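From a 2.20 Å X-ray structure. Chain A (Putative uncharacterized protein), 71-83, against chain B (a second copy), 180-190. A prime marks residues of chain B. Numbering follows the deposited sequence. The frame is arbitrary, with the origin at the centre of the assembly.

Chain A 71-83: MHQVLIRKNSVVE
Chain B 180-190: IWREDEGGAIV

Two copies of one protein join here by antiparallel strand pairing, which a glycine-bearing turn extends and a water-lined polar patch completes. The strand through Gln73-Leu75 runs at 161° to strand 188-190 of the second copy, with Gln73 opposite Val190′, Val74 opposite Ile189′ and Leu75 opposite Ala188′ (CA-CA 4.2, 5.5 and 4.4 Å). Val74 and Ile189′ form the hydrogen-bonded pair: Val74 N donates to Ile189′ O at 3.0 Å, and Ile189′ N to Val74 O at 3.1 Å. Phi/psi values near -101/160 and -120/120 keep both extended.

The ladder continues into the type II turn Asp184′-Gly187′. Ile76 N donates to Gly187′ O and Gly186′ N to Ile76 O, both at 2.8 Å. Gly186′ adopts 90/-12, where a CB would jam against the preceding carbonyl; at Gly187′ a CB would meet Asp184′ OD2.

Branched aliphatic residues suit both the extended backbone and the buried face shared by Val74 and Ile189′, where Val74 CG2 lies 3.8 Å from Ile189′ CB. Ile76 (chi1 and chi2 both m) points toward the partner and is the most covered residue, at 127 Å². Its CD1 lies 4.2 Å from Ile189′ CD1 and over one face of the Arg182′ guanidinium, whose NE and NH2 bind Asp184′ OD1 and OD2 at 2.9 and 2.8 Å. Thus the charge is paired while the flat group still offers a packing surface. On the other face, Leu75 CD2 approaches the small Ala188′ CB at 4.2 Å.

Further along chain A, the CA-to-CB bond of Ser80 (63/30, chi1 m) points toward the partner, and its compact hydroxyl suits the close fit: OG donates to Arg182′ O at a very short 2.5 Å. Long, flexible Lys78 reaches back, its NZ forming a salt bridge with Glu185′ OE2 at 3.4 Å, in which the hydrogen bonds to OE1 and OE2 are weak; a water also links this pair. Two further waters join Asn79 to the Glu183′ carboxylate.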

# COMPACT_ATOMS: atom_id res chain seq x y z
N MET A 71 -7.08 -10.96 -1.57
CA MET A 71 -6.37 -11.43 -0.40
C MET A 71 -5.51 -12.67 -0.76
O MET A 71 -5.92 -13.49 -1.59
CB MET A 71 -7.42 -11.68 0.70
CG MET A 71 -6.88 -12.39 1.95
SD MET A 71 -5.56 -11.44 2.79
CE MET A 71 -4.90 -12.85 3.76
N HIS A 72 -4.30 -12.76 -0.17
CA HIS A 72 -3.31 -13.75 -0.56
C HIS A 72 -3.53 -15.10 0.10
O HIS A 72 -2.70 -15.59 0.90
CB HIS A 72 -1.87 -13.26 -0.29
CG HIS A 72 -1.66 -12.73 1.09
ND1 HIS A 72 -2.06 -11.47 1.49
CD2 HIS A 72 -1.10 -13.31 2.19
CE1 HIS A 72 -1.76 -11.30 2.77
NE2 HIS A 72 -1.17 -12.39 3.21
N GLN A 73 -4.66 -15.73 -0.24
CA GLN A 73 -5.01 -17.00 0.33
C GLN A 73 -5.70 -17.86 -0.72
O GLN A 73 -6.17 -17.34 -1.76
CB GLN A 73 -5.92 -16.76 1.53
CG GLN A 73 -7.34 -16.27 1.15
CD GLN A 73 -8.12 -15.79 2.38
OE1 GLN A 73 -7.57 -15.64 3.46
NE2 GLN A 73 -9.39 -15.55 2.20
N VAL A 74 -5.70 -19.18 -0.51
CA VAL A 74 -6.69 -20.04 -1.21
C VAL A 74 -7.81 -20.38 -0.26
O VAL A 74 -7.64 -20.30 0.94
CB VAL A 74 -6.08 -21.35 -1.71
CG1 VAL A 74 -5.11 -21.08 -2.84
CG2 VAL A 74 -5.43 -22.15 -0.55
N LEU A 75 -8.97 -20.79 -0.80
CA LEU A 75 -10.07 -21.20 0.06
C LEU A 75 -10.29 -22.69 -0.09
O LEU A 75 -10.02 -23.23 -1.14
CB LEU A 75 -11.39 -20.50 -0.35
CG LEU A 75 -11.49 -18.99 -0.10
CD1 LEU A 75 -12.84 -18.42 -0.64
CD2 LEU A 75 -11.36 -18.66 1.38
N ILE A 76 -10.86 -23.32 0.93
CA ILE A 76 -11.27 -24.73 0.82
C ILE A 76 -12.66 -24.77 0.14
O ILE A 76 -13.59 -24.12 0.60
CB ILE A 76 -11.45 -25.38 2.23
CG1 ILE A 76 -10.21 -25.15 3.10
CG2 ILE A 76 -11.81 -26.91 2.07
CD1 ILE A 76 -8.93 -25.69 2.50
N ARG A 77 -12.75 -25.50 -0.95
CA ARG A 77 -14.04 -25.78 -1.60
C ARG A 77 -14.50 -27.14 -1.06
O ARG A 77 -13.84 -27.71 -0.17
CB ARG A 77 -13.82 -25.91 -3.10
CG ARG A 77 -13.13 -24.70 -3.73
CD ARG A 77 -13.81 -23.39 -3.29
NE ARG A 77 -13.24 -22.29 -4.07
CZ ARG A 77 -13.59 -21.00 -4.02
NH1 ARG A 77 -14.52 -20.57 -3.17
NH2 ARG A 77 -12.98 -20.13 -4.83
N LYS A 78 -15.60 -27.68 -1.60
CA LYS A 78 -16.07 -29.05 -1.26
C LYS A 78 -15.03 -30.08 -1.59
O LYS A 78 -14.16 -29.88 -2.47
CB LYS A 78 -17.35 -29.42 -2.06
CG LYS A 78 -18.53 -28.50 -1.79
CD LYS A 78 -19.86 -29.09 -2.41
CE LYS A 78 -21.09 -28.61 -1.62
NZ LYS A 78 -21.14 -27.10 -1.54
N ASN A 79 -15.12 -31.19 -0.86
CA ASN A 79 -14.29 -32.35 -1.10
C ASN A 79 -12.78 -32.04 -1.06
O ASN A 79 -12.02 -32.49 -1.92
CB ASN A 79 -14.72 -32.99 -2.45
CG ASN A 79 -14.17 -34.38 -2.62
OD1 ASN A 79 -13.93 -35.09 -1.63
ND2 ASN A 79 -13.98 -34.79 -3.85
N SER A 80 -12.36 -31.21 -0.09
CA SER A 80 -10.91 -31.01 0.21
C SER A 80 -10.07 -30.39 -0.92
O SER A 80 -8.89 -30.66 -1.01
CB SER A 80 -10.28 -32.37 0.67
OG SER A 80 -11.05 -32.94 1.79
N VAL A 81 -10.66 -29.55 -1.78
CA VAL A 81 -9.98 -28.93 -2.89
C VAL A 81 -9.64 -27.46 -2.51
O VAL A 81 -10.43 -26.74 -1.88
CB VAL A 81 -10.87 -28.98 -4.21
CG1 VAL A 81 -10.37 -27.98 -5.33
CG2 VAL A 81 -10.94 -30.40 -4.76
N VAL A 82 -8.43 -27.03 -2.87
CA VAL A 82 -8.12 -25.63 -2.68
C VAL A 82 -8.21 -24.90 -4.01
O VAL A 82 -7.97 -25.50 -5.07
CB VAL A 82 -6.70 -25.45 -2.09
CG1 VAL A 82 -6.61 -26.24 -0.81
CG2 VAL A 82 -5.68 -25.96 -3.03
N GLU A 83 -8.58 -23.61 -3.92
CA GLU A 83 -8.65 -22.71 -5.04
C GLU A 83 -8.37 -21.23 -4.62
O GLU A 83 -8.77 -20.78 -3.54
CB GLU A 83 -10.05 -22.81 -5.69
CG GLU A 83 -10.10 -22.38 -7.13
CD GLU A 83 -11.46 -22.65 -7.77
OE1 GLU A 83 -12.51 -22.77 -7.07
OE2 GLU A 83 -11.51 -22.75 -9.00
N ILE B 180 -6.26 -36.05 8.16
CA ILE B 180 -7.65 -35.71 8.02
C ILE B 180 -7.86 -34.94 6.70
O ILE B 180 -7.20 -33.91 6.45
CB ILE B 180 -8.07 -34.83 9.19
CG1 ILE B 180 -7.84 -35.57 10.52
CG2 ILE B 180 -9.50 -34.33 9.02
CD1 ILE B 180 -8.25 -34.70 11.70
N TRP B 181 -8.76 -35.44 5.86
CA TRP B 181 -9.09 -34.77 4.63
C TRP B 181 -10.08 -33.67 4.96
O TRP B 181 -11.21 -33.94 5.34
CB TRP B 181 -9.55 -35.78 3.59
CG TRP B 181 -8.38 -36.59 3.13
CD1 TRP B 181 -7.94 -37.78 3.66
CD2 TRP B 181 -7.45 -36.25 2.10
NE1 TRP B 181 -6.80 -38.21 3.02
CE2 TRP B 181 -6.48 -37.29 2.04
CE3 TRP B 181 -7.32 -35.16 1.22
CZ2 TRP B 181 -5.41 -37.27 1.14
CZ3 TRP B 181 -6.28 -35.15 0.31
CH2 TRP B 181 -5.32 -36.19 0.28
N ARG B 182 -9.64 -32.41 4.85
CA ARG B 182 -10.37 -31.26 5.37
C ARG B 182 -11.73 -31.15 4.72
O ARG B 182 -11.82 -31.29 3.50
CB ARG B 182 -9.65 -29.98 4.97
CG ARG B 182 -8.28 -29.82 5.50
CD ARG B 182 -7.69 -28.50 5.05
NE ARG B 182 -8.32 -27.36 5.71
CZ ARG B 182 -7.64 -26.25 5.98
NH1 ARG B 182 -6.34 -26.16 5.61
NH2 ARG B 182 -8.24 -25.23 6.55
N GLU B 183 -12.78 -30.84 5.49
CA GLU B 183 -14.11 -30.57 4.94
C GLU B 183 -14.67 -29.22 5.41
O GLU B 183 -15.89 -29.01 5.34
CB GLU B 183 -15.13 -31.69 5.24
CG GLU B 183 -14.67 -33.14 5.06
CD GLU B 183 -14.54 -33.60 3.59
OE1 GLU B 183 -14.17 -34.80 3.35
OE2 GLU B 183 -14.82 -32.79 2.67
N ASP B 184 -13.79 -28.31 5.85
CA ASP B 184 -14.15 -26.99 6.36
C ASP B 184 -14.27 -25.98 5.20
O ASP B 184 -13.49 -25.02 5.07
CB ASP B 184 -13.13 -26.49 7.41
CG ASP B 184 -11.68 -26.42 6.86
OD1 ASP B 184 -11.21 -27.38 6.24
OD2 ASP B 184 -10.98 -25.40 7.08
N GLU B 185 -15.28 -26.20 4.38
CA GLU B 185 -15.49 -25.41 3.21
C GLU B 185 -15.55 -23.95 3.59
O GLU B 185 -16.26 -23.58 4.55
CB GLU B 185 -16.80 -25.84 2.55
CG GLU B 185 -17.09 -25.11 1.24
CD GLU B 185 -18.43 -25.55 0.60
OE1 GLU B 185 -19.05 -26.52 1.12
OE2 GLU B 185 -18.83 -24.93 -0.41
N GLY B 186 -14.86 -23.10 2.83
CA GLY B 186 -14.78 -21.69 3.23
C GLY B 186 -13.60 -21.36 4.14
O GLY B 186 -13.30 -20.20 4.35
N GLY B 187 -12.91 -22.35 4.69
CA GLY B 187 -11.64 -22.05 5.41
C GLY B 187 -10.59 -21.54 4.41
O GLY B 187 -10.80 -21.60 3.20
N ALA B 188 -9.47 -21.01 4.92
CA ALA B 188 -8.41 -20.44 4.10
C ALA B 188 -7.06 -21.00 4.47
O ALA B 188 -6.84 -21.37 5.63
CB ALA B 188 -8.38 -18.93 4.31
N ILE B 189 -6.15 -21.03 3.50
CA ILE B 189 -4.74 -21.23 3.75
C ILE B 189 -4.05 -19.97 3.18
O ILE B 189 -4.19 -19.66 2.00
CB ILE B 189 -4.20 -22.47 3.05
CG1 ILE B 189 -5.15 -23.68 3.28
CG2 ILE B 189 -2.73 -22.74 3.51
CD1 ILE B 189 -4.80 -24.91 2.43
N VAL B 190 -3.37 -19.25 4.06
CA VAL B 190 -2.84 -17.90 3.82
C VAL B 190 -1.34 -18.03 3.51
O VAL B 190 -0.63 -18.78 4.15
CB VAL B 190 -3.05 -17.04 5.09
CG1 VAL B 190 -2.46 -15.56 4.92
CG2 VAL B 190 -4.59 -17.04 5.53
O HOH W 1 -14.13 -29.43 1.82
O HOH W 2 -21.91 -26.64 1.04
O HOH W 3 -12.65 -35.22 1.03
O HOH W 4 -16.95 -31.20 1.37